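Local atomic coordinates of rutinosidase (Aspergillus niger, PDB entry 6I1A), a protein that hydrolyses glycosidic bonds as a secreted family 5 glycoside hydrolase, acting as a rutinosidase and probably also as an exo-1,3-beta-glucosidase on beta-glucan. Residues Y159-T162 with H163-S167; A216-V219 with L220-I223. All blocks are in the same frame, centred on the assembly; numbering follows the deposited sequence. Where two conformers were deposited one is given.

Contact 1. Residues Y159-T162 with H163-S167; sequences YNET and HFNYS. Unlike the reference sequence in segment 163-167: H163 (reference Asn). With NAG (2-acetamido-2-deoxy-beta-D-glucopyranose), chain D; NAG (2-acetamido-2-deoxy-beta-D-glucopyranose), chain E.
N160 is the N-cap of helix 161-179, its side chain capping the backbone N-H of H163 at a glycosylated helix start on the surface of the TIM barrel of this family 5 glycoside hydrolase. N160 OD1 accepts from H163 N at 2.9 Å in a nearly straight bond (167° at the hydrogen), the donor tilted out of the amide plane. With CG anti to the N160 backbone nitrogen (chi1 178°), the amide folds over the first turn, where OD1 caps while ND2 carries the chain D N-acetylglucosamine. The sequence N160-E161-T162 is an N-glycosylation sequon, and its threonine turns back to the sugar: T162 OG1 accepts from the acetamido N2 of that glycan at 3.0 Å. T162 CG2 lies alongside the ring of Y166, one helical turn on, 3.7 Å from CE2. The second glycan, on N165 of the next sequon, is gripped similarly from the helix start, where the extended chain of E161 brings OE2 to 2.9 Å from N2 of the chain E sugar. Backbone bonds such as F164 N to N160 O close the turn, and S167 OG joins S167 N on H163 O from the opposite face of that carbonyl. At the imidazole edge of H163 (asparagine in the reference sequence), and in the imidazole plane, O6 of the chain D sugar shares a 2.9 Å hydrogen bond with NE2, either atom being a possible donor.

Contact 2. Residues A216-V219 with L220-I223; sequences AAWV and LKYI
The chain of K221 lies over one face of the W218 indole, a CH-pi contact between residues three apart on helix 213-233. K221 CD stands 3.9 Å from the centroid of the six-membered ring, 18° off the ring normal and displaced toward the rim by CZ3. CE follows across the same ring, 3.7 Å from W218 CH2. Both residues hold CG anti to their backbone nitrogens (W218 chi1 -168°, K221 chi1 174°), which sends the two side chains off the helix side by side. The lysine stays extended as far as CE and bends only at its last torsion; its ammonium makes a cation-pi contact with F164 of helix 161-179. W218 in turn meets W157 edge-to-face.

On another flank of the helix V219 and I223 run alongside each other one turn apart, with a loose apolar contact of 4.1 Å between V219 CG1 and I223 CG1. I223 CG1 also packs against the V219 carbonyl oxygen at 3.3 Å, the same oxygen that accepts from I223 N. This bond and three others of the regular i to i+4 pattern, starting with L220 N to A216 O at 2.8 Å, fix the spacing of the side chains.

Farther out, the buried Y222 hydrogen-bonds through OH to P191 O and sets its ring edge-to-face with W157. Its ring packs on S167, M168 and I171 of helix 161-179, while V219 and I223 rest on F241 of strand 239-241. A216 touches Y250 and W251, and V219 touches W251, of helix 248-252, wedging the segment between two helices and a barrel strand.

Contact 1 is a surface contact at the start of helix 161-179; contact 2, partly buried, belongs to the neighbouring helix 213-233. Their centres are 12 Å apart, and the two helices pack directly: F164 lies against Y222, and S167 meets the Y222 ring. The indole of W218 comes up to the backbone of Y159 and N160, the residues just before helix 161-179. W157 borders both contacts and is the hydrogen-bond partner of S167. The chemistry follows the setting. Contact 1 is dominated by polar capping and sugar bonds facing outward, whereas contact 2 relies on aromatic and aliphatic packing on a regularly hydrogen-bonded helical backbone.

Contact 1. Residues Y159-T162 with H163-S167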
loop_
_atom_site.group_PDB
_atom_site.type_symbol
_atom_site.label_atom_id
_atom_site.label_comp_id
_atom_site.label_asym_id
_atom_site.label_seq_id
_atom_site.Cartn_x
_atom_site.Cartn_y
_atom_site.Cartn_z
ATOM N N TYR A 159 -13.035 -22.880 -4.172
ATOM C CA TYR A 159 -13.305 -23.721 -5.386
ATOM C C TYR A 159 -13.853 -25.097 -4.983
ATOM O O TYR A 159 -13.792 -26.040 -5.803
ATOM C CB TYR A 159 -12.025 -23.918 -6.202
ATOM C CG TYR A 159 -11.155 -22.688 -6.301
ATOM C CD1 TYR A 159 -11.651 -21.506 -6.800
ATOM C CD2 TYR A 159 -9.841 -22.714 -5.880
ATOM C CE1 TYR A 159 -10.859 -20.365 -6.887
ATOM C CE2 TYR A 159 -9.023 -21.593 -5.951
ATOM C CZ TYR A 159 -9.548 -20.403 -6.421
ATOM O OH TYR A 159 -8.718 -19.302 -6.442
ATOM N N ASN A 160 -14.381 -25.238 -3.778
ATOM C CA ASN A 160 -14.805 -26.548 -3.256
ATOM C C ASN A 160 -16.312 -26.545 -3.028
ATOM O O ASN A 160 -16.830 -25.812 -2.157
ATOM C CB ASN A 160 -13.965 -26.905 -2.050
ATOM C CG ASN A 160 -14.339 -28.223 -1.401
ATOM O OD1 ASN A 160 -15.511 -28.494 -1.080
ATOM N ND2 ASN A 160 -13.300 -29.029 -1.198
ATOM N N GLU A 161 -17.050 -27.400 -3.765
ATOM C CA GLU A 161 -18.515 -27.398 -3.684
ATOM C C GLU A 161 -19.025 -27.982 -2.381
ATOM O O GLU A 161 -20.136 -27.598 -1.964
ATOM C CB GLU A 161 -19.094 -28.229 -4.832
ATOM C CG GLU A 161 -20.587 -28.079 -5.021
ATOM C CD GLU A 161 -21.007 -28.754 -6.332
ATOM O OE1 GLU A 161 -20.724 -28.136 -7.399
ATOM O OE2 GLU A 161 -21.486 -29.901 -6.291
ATOM N N THR A 162 -18.303 -28.896 -1.755
ATOM C CA THR A 162 -18.713 -29.393 -0.424
ATOM C C THR A 162 -18.758 -28.234 0.567
ATOM O O THR A 162 -19.772 -27.981 1.263
ATOM C CB THR A 162 -17.731 -30.432 0.137
ATOM O OG1 THR A 162 -17.595 -31.500 -0.800
ATOM C CG2 THR A 162 -18.072 -30.958 1.519
ATOM N N HIS A 163 -17.646 -27.492 0.645
ATOM C CA HIS A 163 -17.566 -26.361 1.605
ATOM C C HIS A 163 -18.506 -25.235 1.201
ATOM O O HIS A 163 -19.096 -24.572 2.097
ATOM C CB HIS A 163 -16.122 -25.871 1.723
ATOM C CG HIS A 163 -15.202 -26.909 2.254
ATOM N ND1 HIS A 163 -15.532 -27.715 3.319
ATOM C CD2 HIS A 163 -13.950 -27.245 1.843
ATOM C CE1 HIS A 163 -14.462 -28.489 3.568
ATOM N NE2 HIS A 163 -13.470 -28.218 2.697
ATOM N N PHE A 164 -18.749 -25.033 -0.090
ATOM C CA PHE A 164 -19.729 -24.033 -0.573
ATOM C C PHE A 164 -21.105 -24.376 -0.012
ATOM O O PHE A 164 -21.821 -23.552 0.542
ATOM C CB PHE A 164 -19.685 -23.938 -2.087
ATOM C CG PHE A 164 -20.479 -22.801 -2.649
ATOM C CD1 PHE A 164 -21.857 -22.848 -2.777
ATOM C CD2 PHE A 164 -19.809 -21.642 -3.023
ATOM C CE1 PHE A 164 -22.533 -21.755 -3.287
ATOM C CE2 PHE A 164 -20.494 -20.580 -3.560
ATOM C CZ PHE A 164 -21.852 -20.653 -3.679
ATOM N N ASN A 165 -21.491 -25.633 -0.175
ATOM C CA ASN A 165 -22.833 -26.108 0.206
ATOM C C ASN A 165 -23.033 -25.978 1.724
ATOM O O ASN A 165 -24.054 -25.515 2.199
ATOM C CB ASN A 165 -23.006 -27.594 -0.148
ATOM C CG ASN A 165 -23.347 -27.791 -1.597
ATOM O OD1 ASN A 165 -23.421 -26.861 -2.397
ATOM N ND2 ASN A 165 -23.599 -29.060 -1.933
ATOM N N TYR A 166 -22.017 -26.355 2.512
ATOM C CA TYR A 166 -22.175 -26.265 3.985
ATOM C C TYR A 166 -22.098 -24.787 4.440
ATOM O O TYR A 166 -22.772 -24.411 5.380
ATOM C CB TYR A 166 -21.169 -27.135 4.714
ATOM C CG TYR A 166 -21.491 -28.614 4.620
ATOM C CD1 TYR A 166 -22.659 -29.139 5.132
ATOM C CD2 TYR A 166 -20.603 -29.454 4.027
ATOM C CE1 TYR A 166 -22.908 -30.516 5.077
ATOM C CE2 TYR A 166 -20.819 -30.811 3.967
ATOM C CZ TYR A 166 -21.980 -31.336 4.469
ATOM O OH TYR A 166 -22.120 -32.721 4.380
ATOM N N SER A 167 -21.411 -23.928 3.686
ATOM C CA SER A 167 -21.469 -22.478 3.933
ATOM C C SER A 167 -22.886 -21.946 3.753
ATOM O O SER A 167 -23.383 -21.113 4.557
ATOM C CB SER A 167 -20.484 -21.688 3.089
ATOM O OG SER A 167 -19.130 -22.101 3.268
HETATM C C1 NAG D . -13.484 -30.247 -0.414
HETATM C C2 NAG D . -13.620 -31.576 -1.147
HETATM C C3 NAG D . -13.661 -32.662 -0.061
HETATM C C4 NAG D . -12.443 -32.562 0.806
HETATM C C5 NAG D . -12.283 -31.197 1.483
HETATM C C6 NAG D . -10.939 -31.017 2.200
HETATM C C7 NAG D . -14.792 -31.660 -3.264
HETATM C C8 NAG D . -16.153 -31.689 -3.870
HETATM N N2 NAG D . -14.797 -31.621 -1.951
HETATM O O3 NAG D . -13.574 -33.966 -0.726
HETATM O O4 NAG D . -12.541 -33.513 1.911
HETATM O O5 NAG D . -12.341 -30.216 0.438
HETATM O O6 NAG D . -11.074 -29.829 2.990
HETATM O O7 NAG D . -13.730 -31.689 -3.899
HETATM C C1 NAG E . -24.118 -29.414 -3.247
HETATM C C2 NAG E . -23.772 -30.889 -3.580
HETATM C C3 NAG E . -24.542 -31.239 -4.876
HETATM C C4 NAG E . -26.002 -30.912 -4.794
HETATM C C5 NAG E . -26.153 -29.451 -4.383
HETATM C C6 NAG E . -27.594 -29.058 -4.265
HETATM C C7 NAG E . -21.534 -31.646 -2.997
HETATM C C8 NAG E . -20.116 -31.671 -3.427
HETATM N N2 NAG E . -22.376 -31.022 -3.826
HETATM O O3 NAG E . -24.290 -32.621 -5.264
HETATM O O4 NAG E . -26.558 -31.058 -6.169
HETATM O O5 NAG E . -25.541 -29.318 -3.082
HETATM O O6 NAG E . -28.186 -29.905 -3.314
HETATM O O7 NAG E . -21.896 -32.121 -1.895
#

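Contact 2. Residues A216-V219 with L220-I223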
loop_
_atom_site.group_PDB
_atom_site.type_symbol
_atom_site.label_atom_id
_atom_site.label_comp_id
_atom_site.label_asym_id
_atom_site.label_seq_id
_atom_site.Cartn_x
_atom_site.Cartn_y
_atom_site.Cartn_z
ATOM N N ALA A 216 -11.068 -14.215 -5.931
ATOM C CA ALA A 216 -12.137 -13.212 -5.888
ATOM C C ALA A 216 -13.371 -13.671 -6.660
ATOM O O ALA A 216 -14.525 -13.407 -6.224
ATOM C CB ALA A 216 -11.655 -11.920 -6.439
ATOM N N ALA A 217 -13.212 -14.425 -7.746
ATOM C CA ALA A 217 -14.368 -14.946 -8.502
ATOM C C ALA A 217 -15.135 -15.945 -7.638
ATOM O O ALA A 217 -16.386 -15.982 -7.726
ATOM C CB ALA A 217 -13.890 -15.587 -9.812
ATOM N N TRP A 218 -14.458 -16.767 -6.842
ATOM C CA TRP A 218 -15.159 -17.742 -5.990
ATOM C C TRP A 218 -15.884 -16.954 -4.893
ATOM O O TRP A 218 -17.006 -17.273 -4.531
ATOM C CB TRP A 218 -14.195 -18.796 -5.434
ATOM C CG TRP A 218 -14.919 -19.925 -4.833
ATOM C CD1 TRP A 218 -15.170 -20.145 -3.517
ATOM C CD2 TRP A 218 -15.575 -20.979 -5.543
ATOM N NE1 TRP A 218 -15.893 -21.285 -3.350
ATOM C CE2 TRP A 218 -16.159 -21.828 -4.581
ATOM C CE3 TRP A 218 -15.651 -21.338 -6.892
ATOM C CZ2 TRP A 218 -16.862 -22.977 -4.904
ATOM C CZ3 TRP A 218 -16.344 -22.482 -7.199
ATOM C CH2 TRP A 218 -16.930 -23.291 -6.232
ATOM N N VAL A 219 -15.213 -15.960 -4.297
ATOM C CA VAL A 219 -15.891 -15.144 -3.276
ATOM C C VAL A 219 -17.144 -14.529 -3.889
ATOM O O VAL A 219 -18.195 -14.475 -3.218
ATOM C CB VAL A 219 -14.940 -14.066 -2.727
ATOM C CG1 VAL A 219 -15.710 -13.083 -1.871
ATOM C CG2 VAL A 219 -13.796 -14.725 -1.958
ATOM N N LEU A 220 -17.066 -13.979 -5.120
ATOM C CA LEU A 220 -18.238 -13.354 -5.759
ATOM C C LEU A 220 -19.371 -14.355 -5.983
ATOM O O LEU A 220 -20.522 -14.030 -5.740
ATOM C CB LEU A 220 -17.810 -12.677 -7.057
ATOM C CG LEU A 220 -18.931 -11.981 -7.826
ATOM C CD1 LEU A 220 -19.557 -10.905 -6.982
ATOM C CD2 LEU A 220 -18.391 -11.400 -9.106
ATOM N N LYS A 221 -19.043 -15.564 -6.400
ATOM C CA LYS A 221 -20.051 -16.628 -6.561
ATOM C C LYS A 221 -20.783 -16.811 -5.233
ATOM O O LYS A 221 -22.007 -16.943 -5.186
ATOM C CB LYS A 221 -19.356 -17.917 -7.024
ATOM C CG LYS A 221 -20.231 -19.143 -7.112
ATOM C CD LYS A 221 -19.410 -20.415 -7.335
ATOM C CE LYS A 221 -20.193 -21.698 -7.117
ATOM N NZ LYS A 221 -21.227 -21.798 -8.166
ATOM N N TYR A 222 -20.018 -16.871 -4.136
ATOM C CA TYR A 222 -20.610 -17.104 -2.804
ATOM C C TYR A 222 -21.466 -15.920 -2.398
ATOM O O TYR A 222 -22.609 -16.105 -1.944
ATOM C CB TYR A 222 -19.495 -17.350 -1.796
ATOM C CG TYR A 222 -19.960 -17.434 -0.379
ATOM C CD1 TYR A 222 -20.781 -18.439 0.055
ATOM C CD2 TYR A 222 -19.586 -16.451 0.555
ATOM C CE1 TYR A 222 -21.167 -18.519 1.387
ATOM C CE2 TYR A 222 -20.005 -16.509 1.882
ATOM C CZ TYR A 222 -20.790 -17.553 2.312
ATOM O OH TYR A 222 -21.174 -17.672 3.605
ATOM N N ILE A 223 -20.950 -14.697 -2.514
ATOM C CA ILE A 223 -21.747 -13.528 -2.068
ATOM C C ILE A 223 -23.034 -13.396 -2.907
ATOM O O ILE A 223 -24.100 -13.067 -2.377
ATOM C CB ILE A 223 -20.933 -12.242 -2.081
ATOM C CG1 ILE A 223 -19.699 -12.342 -1.155
ATOM C CG2 ILE A 223 -21.840 -11.074 -1.694
ATOM C CD1 ILE A 223 -20.053 -12.521 0.310
#